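Local coordinates for putative cell surface protein (Streptococcus pyogenes, PDB 4OFQ), which is probably a cell-surface adhesin of the antigen I/II family, this C-terminal fragment being built of beta sandwiches and carrying a bound calcium ion, at residues N95-R100 / W130-P135; K62-V67 / Q172-N177; T218-G223 / G309-V314. All coordinates share one frame; numbering follows the deposited sequence.

Contact 1. Residues N95-R100 / W130-P135; sequences NLLEMR and WVAKDP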
loop_
_atom_site.group_PDB
_atom_site.type_symbol
_atom_site.label_atom_id
_atom_site.label_comp_id
_atom_site.label_asym_id
_atom_site.label_seq_id
_atom_site.Cartn_x
_atom_site.Cartn_y
_atom_site.Cartn_z
ATOM N N ASN A 95 11.026 8.683 25.333
ATOM C CA ASN A 95 11.369 8.056 26.606
ATOM C C ASN A 95 10.481 8.527 27.760
ATOM O O ASN A 95 10.624 8.056 28.891
ATOM C CB ASN A 95 12.844 8.279 26.942
ATOM C CG ASN A 95 13.772 7.658 25.913
ATOM O OD1 ASN A 95 14.910 8.098 25.742
ATOM N ND2 ASN A 95 13.287 6.635 25.213
ATOM N N LEU A 96 9.575 9.461 27.468
ATOM C CA LEU A 96 8.662 9.987 28.486
ATOM C C LEU A 96 7.315 9.291 28.441
ATOM O O LEU A 96 6.431 9.589 29.261
ATOM C CB LEU A 96 8.441 11.483 28.284
ATOM C CG LEU A 96 9.705 12.335 28.207
ATOM C CD1 LEU A 96 9.328 13.799 28.109
ATOM C CD2 LEU A 96 10.613 12.080 29.407
ATOM N N LEU A 97 7.159 8.380 27.476
ATOM C CA LEU A 97 5.881 7.723 27.213
ATOM C C LEU A 97 6.012 6.210 27.248
ATOM O O LEU A 97 6.927 5.646 26.636
ATOM C CB LEU A 97 5.372 8.100 25.809
ATOM C CG LEU A 97 5.188 9.586 25.497
ATOM C CD1 LEU A 97 4.978 9.767 24.001
ATOM C CD2 LEU A 97 4.000 10.135 26.272
ATOM N N GLU A 98 5.077 5.556 27.930
ATOM C CA GLU A 98 4.976 4.109 27.866
ATOM C C GLU A 98 4.357 3.774 26.527
ATOM O O GLU A 98 3.288 4.287 26.198
ATOM C CB GLU A 98 4.052 3.580 28.957
ATOM C CG GLU A 98 4.477 3.929 30.371
ATOM C CD GLU A 98 3.736 3.117 31.409
ATOM O OE1 GLU A 98 2.655 2.578 31.073
ATOM O OE2 GLU A 98 4.237 3.018 32.554
ATOM N N MET A 99 5.023 2.931 25.749
ATOM C CA MET A 99 4.442 2.456 24.499
ATOM C C MET A 99 3.875 1.058 24.717
ATOM O O MET A 99 4.626 0.124 25.000
ATOM C CB MET A 99 5.483 2.419 23.376
ATOM C CG MET A 99 4.894 1.928 22.057
ATOM S SD MET A 99 6.023 2.031 20.648
ATOM C CE MET A 99 6.676 3.675 20.783
ATOM N N ARG A 100 2.555 0.916 24.597
ATOM C CA ARG A 100 1.899 -0.359 24.880
ATOM C C ARG A 100 1.156 -0.877 23.658
ATOM O O ARG A 100 0.255 -0.209 23.138
ATOM C CB ARG A 100 0.920 -0.223 26.069
ATOM C CG ARG A 100 1.589 -0.013 27.419
ATOM C CD ARG A 100 0.522 0.282 28.473
ATOM N NE ARG A 100 1.088 0.504 29.797
ATOM C CZ ARG A 100 1.026 -0.377 30.790
ATOM N NH1 ARG A 100 0.421 -1.550 30.613
ATOM N NH2 ARG A 100 1.572 -0.084 31.960
ATOM N N TRP A 130 0.107 5.307 23.967
ATOM C CA TRP A 130 1.281 5.927 24.582
ATOM C C TRP A 130 0.814 6.647 25.847
ATOM O O TRP A 130 -0.139 7.440 25.807
ATOM C CB TRP A 130 1.938 6.918 23.618
ATOM C CG TRP A 130 2.685 6.272 22.513
ATOM C CD1 TRP A 130 4.013 5.979 22.491
ATOM C CD2 TRP A 130 2.148 5.806 21.264
ATOM N NE1 TRP A 130 4.343 5.379 21.296
ATOM C CE2 TRP A 130 3.217 5.261 20.527
ATOM C CE3 TRP A 130 0.871 5.814 20.691
ATOM C CZ2 TRP A 130 3.050 4.709 19.248
ATOM C CZ3 TRP A 130 0.709 5.263 19.411
ATOM C CH2 TRP A 130 1.795 4.731 18.711
ATOM N N VAL A 131 1.448 6.344 26.981
ATOM C CA VAL A 131 1.001 6.867 28.273
ATOM C C VAL A 131 2.113 7.694 28.887
ATOM O O VAL A 131 3.244 7.221 29.006
ATOM C CB VAL A 131 0.636 5.724 29.254
ATOM C CG1 VAL A 131 0.160 6.290 30.613
ATOM C CG2 VAL A 131 -0.421 4.807 28.632
ATOM N N ALA A 132 1.821 8.936 29.257
ATOM C CA ALA A 132 2.843 9.738 29.937
ATOM C C ALA A 132 3.272 9.063 31.245
ATOM O O ALA A 132 2.438 8.832 32.126
ATOM C CB ALA A 132 2.322 11.136 30.217
ATOM N N LYS A 133 4.569 8.775 31.367
ATOM C CA LYS A 133 5.119 8.134 32.564
ATOM C C LYS A 133 5.027 8.999 33.830
ATOM O O LYS A 133 4.903 8.477 34.947
ATOM C CB LYS A 133 6.584 7.745 32.331
ATOM C CG LYS A 133 6.809 6.749 31.202
ATOM C CD LYS A 133 8.302 6.476 31.056
ATOM C CE LYS A 133 8.584 5.563 29.891
ATOM N NZ LYS A 133 10.049 5.280 29.824
ATOM N N ASP A 134 5.118 10.313 33.654
ATOM C CA ASP A 134 5.111 11.269 34.760
ATOM C C ASP A 134 4.140 12.385 34.401
ATOM O O ASP A 134 4.545 13.408 33.837
ATOM C CB ASP A 134 6.516 11.835 34.978
ATOM C CG ASP A 134 6.632 12.695 36.241
ATOM O OD1 ASP A 134 5.622 13.263 36.723
ATOM O OD2 ASP A 134 7.766 12.822 36.741
ATOM N N PRO A 135 2.848 12.172 34.700
ATOM C CA PRO A 135 1.777 13.102 34.324
ATOM C C PRO A 135 2.055 14.542 34.740
ATOM O O PRO A 135 1.874 15.454 33.925
ATOM C CB PRO A 135 0.568 12.549 35.079
ATOM C CG PRO A 135 0.813 11.081 35.119
ATOM C CD PRO A 135 2.312 10.928 35.288
HETATM O O HOH W 1 5.870 11.526 31.205
HETATM O O HOH W 2 9.523 4.539 26.783
#

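Contact 2. Residues K62-V67 / Q172-N177; sequences KGFIYV and QIDFGN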
loop_
_atom_site.group_PDB
_atom_site.type_symbol
_atom_site.label_atom_id
_atom_site.label_comp_id
_atom_site.label_asym_id
_atom_site.label_seq_id
_atom_site.Cartn_x
_atom_site.Cartn_y
_atom_site.Cartn_z
ATOM N N LYS A 62 -4.702 11.922 36.197
ATOM C CA LYS A 62 -5.338 11.014 35.245
ATOM C C LYS A 62 -4.521 10.901 33.958
ATOM O O LYS A 62 -4.736 9.998 33.150
ATOM C CB LYS A 62 -6.773 11.445 34.955
ATOM C CG LYS A 62 -7.677 11.377 36.177
ATOM C CD LYS A 62 -9.120 11.710 35.822
ATOM C CE LYS A 62 -9.993 11.749 37.062
ATOM N NZ LYS A 62 -11.438 11.884 36.714
ATOM N N GLY A 63 -3.595 11.837 33.768
ATOM C CA GLY A 63 -2.531 11.675 32.791
ATOM C C GLY A 63 -2.903 12.007 31.361
ATOM O O GLY A 63 -3.924 12.642 31.083
ATOM N N PHE A 64 -2.059 11.564 30.441
ATOM C CA PHE A 64 -2.211 11.923 29.043
ATOM C C PHE A 64 -1.909 10.705 28.206
ATOM O O PHE A 64 -0.806 10.160 28.252
ATOM C CB PHE A 64 -1.289 13.094 28.715
ATOM C CG PHE A 64 -1.455 14.237 29.666
ATOM C CD1 PHE A 64 -2.495 15.132 29.502
ATOM C CD2 PHE A 64 -0.636 14.363 30.779
ATOM C CE1 PHE A 64 -2.690 16.171 30.405
ATOM C CE2 PHE A 64 -0.819 15.394 31.674
ATOM C CZ PHE A 64 -1.847 16.301 31.488
ATOM N N ILE A 65 -2.929 10.252 27.486
ATOM C CA ILE A 65 -2.855 9.020 26.717
ATOM C C ILE A 65 -3.117 9.352 25.258
ATOM O O ILE A 65 -3.993 10.174 24.966
ATOM C CB ILE A 65 -3.921 8.005 27.195
ATOM C CG1 ILE A 65 -3.603 7.546 28.627
ATOM C CG2 ILE A 65 -4.004 6.806 26.213
ATOM C CD1 ILE A 65 -4.710 6.766 29.280
ATOM N N TYR A 66 -2.332 8.758 24.359
ATOM C CA TYR A 66 -2.601 8.876 22.925
ATOM C C TYR A 66 -2.773 7.469 22.381
ATOM O O TYR A 66 -2.020 6.574 22.750
ATOM C CB TYR A 66 -1.453 9.595 22.207
ATOM C CG TYR A 66 -1.862 10.163 20.855
ATOM C CD1 TYR A 66 -2.733 11.242 20.780
ATOM C CD2 TYR A 66 -1.390 9.615 19.660
ATOM C CE1 TYR A 66 -3.131 11.770 19.550
ATOM C CE2 TYR A 66 -1.779 10.139 18.416
ATOM C CZ TYR A 66 -2.648 11.221 18.375
ATOM O OH TYR A 66 -3.054 11.774 17.170
ATOM N N VAL A 67 -3.754 7.271 21.505
ATOM C CA VAL A 67 -4.072 5.934 21.004
ATOM C C VAL A 67 -4.014 5.941 19.491
ATOM O O VAL A 67 -4.511 6.867 18.856
ATOM C CB VAL A 67 -5.504 5.474 21.451
ATOM C CG1 VAL A 67 -5.972 4.247 20.670
ATOM C CG2 VAL A 67 -5.535 5.162 22.946
ATOM N N GLN A 172 -7.242 10.774 21.813
ATOM C CA GLN A 172 -6.438 11.480 22.795
ATOM C C GLN A 172 -7.248 11.505 24.083
ATOM O O GLN A 172 -8.442 11.818 24.054
ATOM C CB GLN A 172 -6.241 12.886 22.260
ATOM C CG GLN A 172 -5.441 13.833 23.072
ATOM C CD GLN A 172 -5.220 15.122 22.306
ATOM O OE1 GLN A 172 -4.979 15.100 21.090
ATOM N NE2 GLN A 172 -5.307 16.247 23.000
ATOM N N ILE A 173 -6.623 11.139 25.205
ATOM C CA ILE A 173 -7.311 11.178 26.493
ATOM C C ILE A 173 -6.500 12.034 27.453
ATOM O O ILE A 173 -5.412 11.640 27.876
ATOM C CB ILE A 173 -7.525 9.772 27.112
ATOM C CG1 ILE A 173 -8.176 8.817 26.102
ATOM C CG2 ILE A 173 -8.350 9.866 28.401
ATOM C CD1 ILE A 173 -8.242 7.375 26.601
ATOM N N ASP A 174 -7.036 13.212 27.771
ATOM C CA ASP A 174 -6.360 14.182 28.612
ATOM C C ASP A 174 -7.177 14.364 29.883
ATOM O O ASP A 174 -8.380 14.625 29.823
ATOM C CB ASP A 174 -6.261 15.535 27.903
ATOM C CG ASP A 174 -5.725 15.422 26.487
ATOM O OD1 ASP A 174 -4.815 14.595 26.262
ATOM O OD2 ASP A 174 -6.209 16.172 25.607
ATOM N N PHE A 175 -6.516 14.239 31.025
ATOM C CA PHE A 175 -7.176 14.351 32.316
ATOM C C PHE A 175 -8.385 13.421 32.388
ATOM O O PHE A 175 -9.371 13.757 33.046
ATOM C CB PHE A 175 -7.679 15.787 32.571
ATOM C CG PHE A 175 -6.731 16.865 32.135
ATOM C CD1 PHE A 175 -5.647 17.220 32.927
ATOM C CD2 PHE A 175 -6.949 17.556 30.951
ATOM C CE1 PHE A 175 -4.779 18.230 32.527
ATOM C CE2 PHE A 175 -6.090 18.568 30.545
ATOM C CZ PHE A 175 -5.005 18.908 31.335
ATOM N N GLY A 176 -8.322 12.289 31.688
ATOM C CA GLY A 176 -9.449 11.372 31.599
ATOM C C GLY A 176 -10.512 11.720 30.561
ATOM O O GLY A 176 -11.466 10.960 30.373
ATOM N N ASN A 177 -10.366 12.861 29.891
ATOM C CA ASN A 177 -11.330 13.250 28.860
ATOM C C ASN A 177 -10.913 12.739 27.480
ATOM O O ASN A 177 -9.820 13.059 27.006
ATOM C CB ASN A 177 -11.472 14.769 28.792
ATOM C CG ASN A 177 -11.876 15.381 30.115
ATOM O OD1 ASN A 177 -12.775 14.884 30.801
ATOM N ND2 ASN A 177 -11.209 16.469 30.485
HETATM O O HOH W 3 -6.049 10.652 30.732
HETATM O O HOH W 4 -3.192 12.846 25.523
#

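Contact 3. Residues T218-G223 / G309-V314; sequences TYRLEG and GADAFV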
loop_
_atom_site.group_PDB
_atom_site.type_symbol
_atom_site.label_atom_id
_atom_site.label_comp_id
_atom_site.label_asym_id
_atom_site.label_seq_id
_atom_site.Cartn_x
_atom_site.Cartn_y
_atom_site.Cartn_z
ATOM N N THR A 218 -0.037 -17.562 -30.039
ATOM C CA THR A 218 0.269 -16.293 -29.416
ATOM C C THR A 218 -0.229 -16.282 -27.994
ATOM O O THR A 218 -1.400 -16.555 -27.743
ATOM C CB THR A 218 -0.427 -15.150 -30.171
ATOM O OG1 THR A 218 0.092 -15.085 -31.504
ATOM C CG2 THR A 218 -0.188 -13.841 -29.471
ATOM N N TYR A 219 0.649 -15.937 -27.056
ATOM C CA TYR A 219 0.204 -15.770 -25.677
ATOM C C TYR A 219 -0.061 -14.291 -25.438
ATOM O O TYR A 219 0.742 -13.437 -25.825
ATOM C CB TYR A 219 1.251 -16.275 -24.678
ATOM C CG TYR A 219 1.477 -17.769 -24.723
ATOM C CD1 TYR A 219 0.466 -18.651 -24.381
ATOM C CD2 TYR A 219 2.709 -18.299 -25.118
ATOM C CE1 TYR A 219 0.672 -20.028 -24.419
ATOM C CE2 TYR A 219 2.917 -19.662 -25.168
ATOM C CZ TYR A 219 1.895 -20.519 -24.824
ATOM O OH TYR A 219 2.096 -21.881 -24.884
ATOM N N ARG A 220 -1.192 -13.988 -24.812
ATOM C CA ARG A 220 -1.435 -12.623 -24.371
ATOM C C ARG A 220 -1.212 -12.533 -22.865
ATOM O O ARG A 220 -1.885 -13.230 -22.077
ATOM C CB ARG A 220 -2.852 -12.170 -24.685
ATOM C CG ARG A 220 -3.092 -10.740 -24.224
ATOM C CD ARG A 220 -4.455 -10.238 -24.634
ATOM N NE ARG A 220 -5.509 -10.712 -23.747
ATOM C CZ ARG A 220 -6.377 -9.912 -23.134
ATOM N NH1 ARG A 220 -6.308 -8.596 -23.305
ATOM N NH2 ARG A 220 -7.311 -10.427 -22.345
ATOM N N LEU A 221 -0.264 -11.692 -22.466
ATOM C CA LEU A 221 -0.039 -11.436 -21.053
ATOM C C LEU A 221 -0.718 -10.117 -20.721
ATOM O O LEU A 221 -0.217 -9.057 -21.076
ATOM C CB LEU A 221 1.463 -11.370 -20.750
ATOM C CG LEU A 221 2.342 -12.445 -21.404
ATOM C CD1 LEU A 221 3.820 -12.317 -20.948
ATOM C CD2 LEU A 221 1.793 -13.849 -21.097
ATOM N N GLU A 222 -1.871 -10.179 -20.063
ATOM C CA GLU A 222 -2.662 -8.968 -19.821
ATOM C C GLU A 222 -2.203 -8.285 -18.537
ATOM O O GLU A 222 -2.359 -8.839 -17.449
ATOM C CB GLU A 222 -4.157 -9.310 -19.719
ATOM C CG GLU A 222 -5.037 -8.072 -19.616
ATOM C CD GLU A 222 -6.520 -8.390 -19.532
ATOM O OE1 GLU A 222 -6.946 -8.984 -18.517
ATOM O OE2 GLU A 222 -7.259 -8.030 -20.479
ATOM N N GLY A 223 -1.625 -7.096 -18.661
ATOM C CA GLY A 223 -1.142 -6.381 -17.482
ATOM C C GLY A 223 -2.265 -5.740 -16.679
ATOM O O GLY A 223 -3.336 -5.430 -17.201
ATOM N N GLY A 309 -1.430 0.966 -18.194
ATOM C CA GLY A 309 -1.559 -0.464 -18.408
ATOM C C GLY A 309 -1.035 -0.865 -19.772
ATOM O O GLY A 309 -1.066 -0.064 -20.714
ATOM N N ALA A 310 -0.556 -2.098 -19.876
ATOM C CA ALA A 310 -0.085 -2.618 -21.153
ATOM C C ALA A 310 -0.306 -4.119 -21.215
ATOM O O ALA A 310 -0.313 -4.794 -20.175
ATOM C CB ALA A 310 1.397 -2.293 -21.343
ATOM N N ASP A 311 -0.496 -4.628 -22.433
ATOM C CA ASP A 311 -0.535 -6.067 -22.688
ATOM C C ASP A 311 0.677 -6.446 -23.517
ATOM O O ASP A 311 1.076 -5.707 -24.431
ATOM C CB ASP A 311 -1.777 -6.468 -23.485
ATOM C CG ASP A 311 -3.044 -6.423 -22.664
ATOM O OD1 ASP A 311 -2.964 -6.195 -21.433
ATOM O OD2 ASP A 311 -4.124 -6.601 -23.264
ATOM N N ALA A 312 1.257 -7.602 -23.204
ATOM C CA ALA A 312 2.325 -8.157 -24.021
ATOM C C ALA A 312 1.785 -9.328 -24.834
ATOM O O ALA A 312 0.978 -10.116 -24.342
ATOM C CB ALA A 312 3.486 -8.603 -23.149
ATOM N N PHE A 313 2.213 -9.426 -26.087
ATOM C CA PHE A 313 1.843 -10.563 -26.920
ATOM C C PHE A 313 3.102 -11.284 -27.317
ATOM O O PHE A 313 3.979 -10.705 -27.965
ATOM C CB PHE A 313 1.100 -10.110 -28.176
ATOM C CG PHE A 313 -0.215 -9.463 -27.887
ATOM C CD1 PHE A 313 -0.278 -8.130 -27.532
ATOM C CD2 PHE A 313 -1.389 -10.202 -27.924
ATOM C CE1 PHE A 313 -1.495 -7.528 -27.246
ATOM C CE2 PHE A 313 -2.605 -9.604 -27.648
ATOM C CZ PHE A 313 -2.656 -8.263 -27.306
ATOM N N VAL A 314 3.172 -12.558 -26.958
ATOM C CA VAL A 314 4.368 -13.350 -27.174
ATOM C C VAL A 314 4.065 -14.454 -28.177
ATOM O O VAL A 314 3.184 -15.285 -27.941
ATOM C CB VAL A 314 4.866 -13.958 -25.842
ATOM C CG1 VAL A 314 6.045 -14.882 -26.083
ATOM C CG2 VAL A 314 5.251 -12.841 -24.878
HETATM O O HOH W 5 -6.484 -5.689 -22.249
HETATM O O HOH W 6 -3.946 -4.273 -19.660
#

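Contact 1. Residues N95-R100 / W130-P135
Lys133 lies across the strand that starts at Leu97 and is held at both ends by backbone oxygens of residues 95-100. Its backbone N-H points almost straight at Leu96 O (2.9 Å, 175°), while NZ bonds to Asn95 O at 3.0 Å from above the plane of that carbonyl. The extended chain spans the distance, Lys133 CG passing Glu98 CG at 3.8 Å. Two waters add bridges between the segments, one from Lys133 NZ to Leu97 O, the other from Leu96 O to Asp134 N.

Glu98 and Val131 form the antiparallel hydrogen-bonded pair, their backbones exchanging two bonds and their side chains pointing the same way with the CB atoms 4.0 Å apart. The carboxylate of Glu98 is gripped within its own strand: NE and NH2 of Arg100 both bond to OE1 in a salt bridge, and OE1 lies in the guanidinium plane.

The other face carries Leu97, Met99, Trp130 and Ala132. Met99 lies alongside the indole: CG stands anti to the backbone N (chi1 -180°) and comes to 3.6 Å from Trp130 NE1, and the extended next bond (chi2 174°) carries SD to 4.7 Å from the centroid of the five-membered ring, an oblique Met-aromatic contact. CE then turns to the ring edge near NE1, although its modelled approach is too short to be trusted. Trp130 NE1 is buried without a hydrogen-bond partner in the model. Leu97 CB sits at the indole edge, 4.2 Å from Trp130 CD1, and its CD2 lies 3.9 Å from Ala132 CA.

Leu97 and Trp130 continue onto Ile85 and Tyr151 of strands 80-87 and 149-157, which belong to another sheet. This is an outermost antiparallel strand pair in a beta sandwich, with one face turned to the hydrophobic interior.

Contact 2. Residues K62-V67 / Q172-N177
Phe64 and Phe175 meet in a T-shaped pair, the edge of the first directed at the face of the second, with centroids 5.1 Å apart and planes at 78°. Phe64 CE1 makes the touch, lying 3.6 Å above the Phe175 ring and offset toward its rim. Phe175 begins its side chain pointing away from residues 62-67; chi1 (-41°) sets CG anti to the carbonyl carbon and beside the backbone N, and the ring beyond it offers a face to the edge of Phe64. Its backbone is fixed too, since Phe175 N bonds to Gly63 O at 3.0 Å, and it occupies the second position of a type I' turn from Asp174 to Asn177.

Ile173 buries its surface on the other side of the sheet against Ile65. The two form an antiparallel hydrogen-bonded pair, with Ile173 N to Ile65 O at 2.8 Å and nearly straight (175°), the return bond at 2.9 Å from Ile65 N to Ile173 O, and the CB atoms 4.0 Å apart. On the Phe64 face, Asp174 OD2 receives Gln172 NE2 on its syn lone pair; Tyr50 OH also bonds to OD2, and NE2 also to Asp46 O.

One face packs against helix 110-119 through Ile65 and Ile173; the other meets helix 135-143 at Phe64 and Phe175, both touching Tyr139, and strand 38-45 at Tyr66 and Gln172. Strand 64-70 also bonds to strand 127-132 on its other edge.

Contact 3. Residues T218-G223 / G309-V314
The ring of Phe313 has Thr218 CG2 at its edge, 4.1 Å from CD2, and the aliphatic part of Arg220 beside it, with Arg220 CD 3.6 Å from Phe313 CE2 in an oblique approach. The guanidinium of Arg220 has Glu222 CB over the centre of one face, 4.1 Å above the plane. A bend at chi3 (80°) sets NE off the line of the chain, and NH1 meets Asp311 OD2 at 3.0 Å in a salt bridge whose hydrogen bond is weak, the guanidinium and carboxylate planes standing 84° apart. Glu222 OE2 makes a second salt bridge, 3.0 Å from Arg220 NH2, its hydrogen bonds to NH1 and NH2 again weak. A water bridges Glu222 OE2 and Asp311 OD2, and the shared arginine would offset their like charges. Asp311 OD1, met on its anti side, takes the N-H of Gly223 at 3.2 Å.

The reverse face is mainly apolar: Leu221 CB lies 4.2 Å from Ala312 CB, and both side chains touch Phe239 of strand 237-242, in another sheet. Tyr219 is there too, its OH bonded to Asp248. Lying between strands 194-198 and 248-257, this is an inner antiparallel strand pair of a beta sandwich.

Contacts 1 and 2 are parts of one sheet: strands 127-132 and 64-70 are neighbours, bonded through Trp130 N to Tyr66 O and Ala132 N to Phe64 O, and in sequence contact 1 falls between the two segments of contact 2. Contact 1 lies at the outermost strand and is partly exposed, so lysine, waters and a surface salt bridge accompany its tryptophan; contact 2 is inner and buried, and relies on aromatic and isoleucine packing. Contact 3, 55 and 56 Å from contacts 1 and 2 centre to centre, belongs to the second family region and a separate sheet. It too is buried and inner, yet differs in carrying one arginine and two acids beside Phe313, where Arg220 and Glu222 are partly exposed.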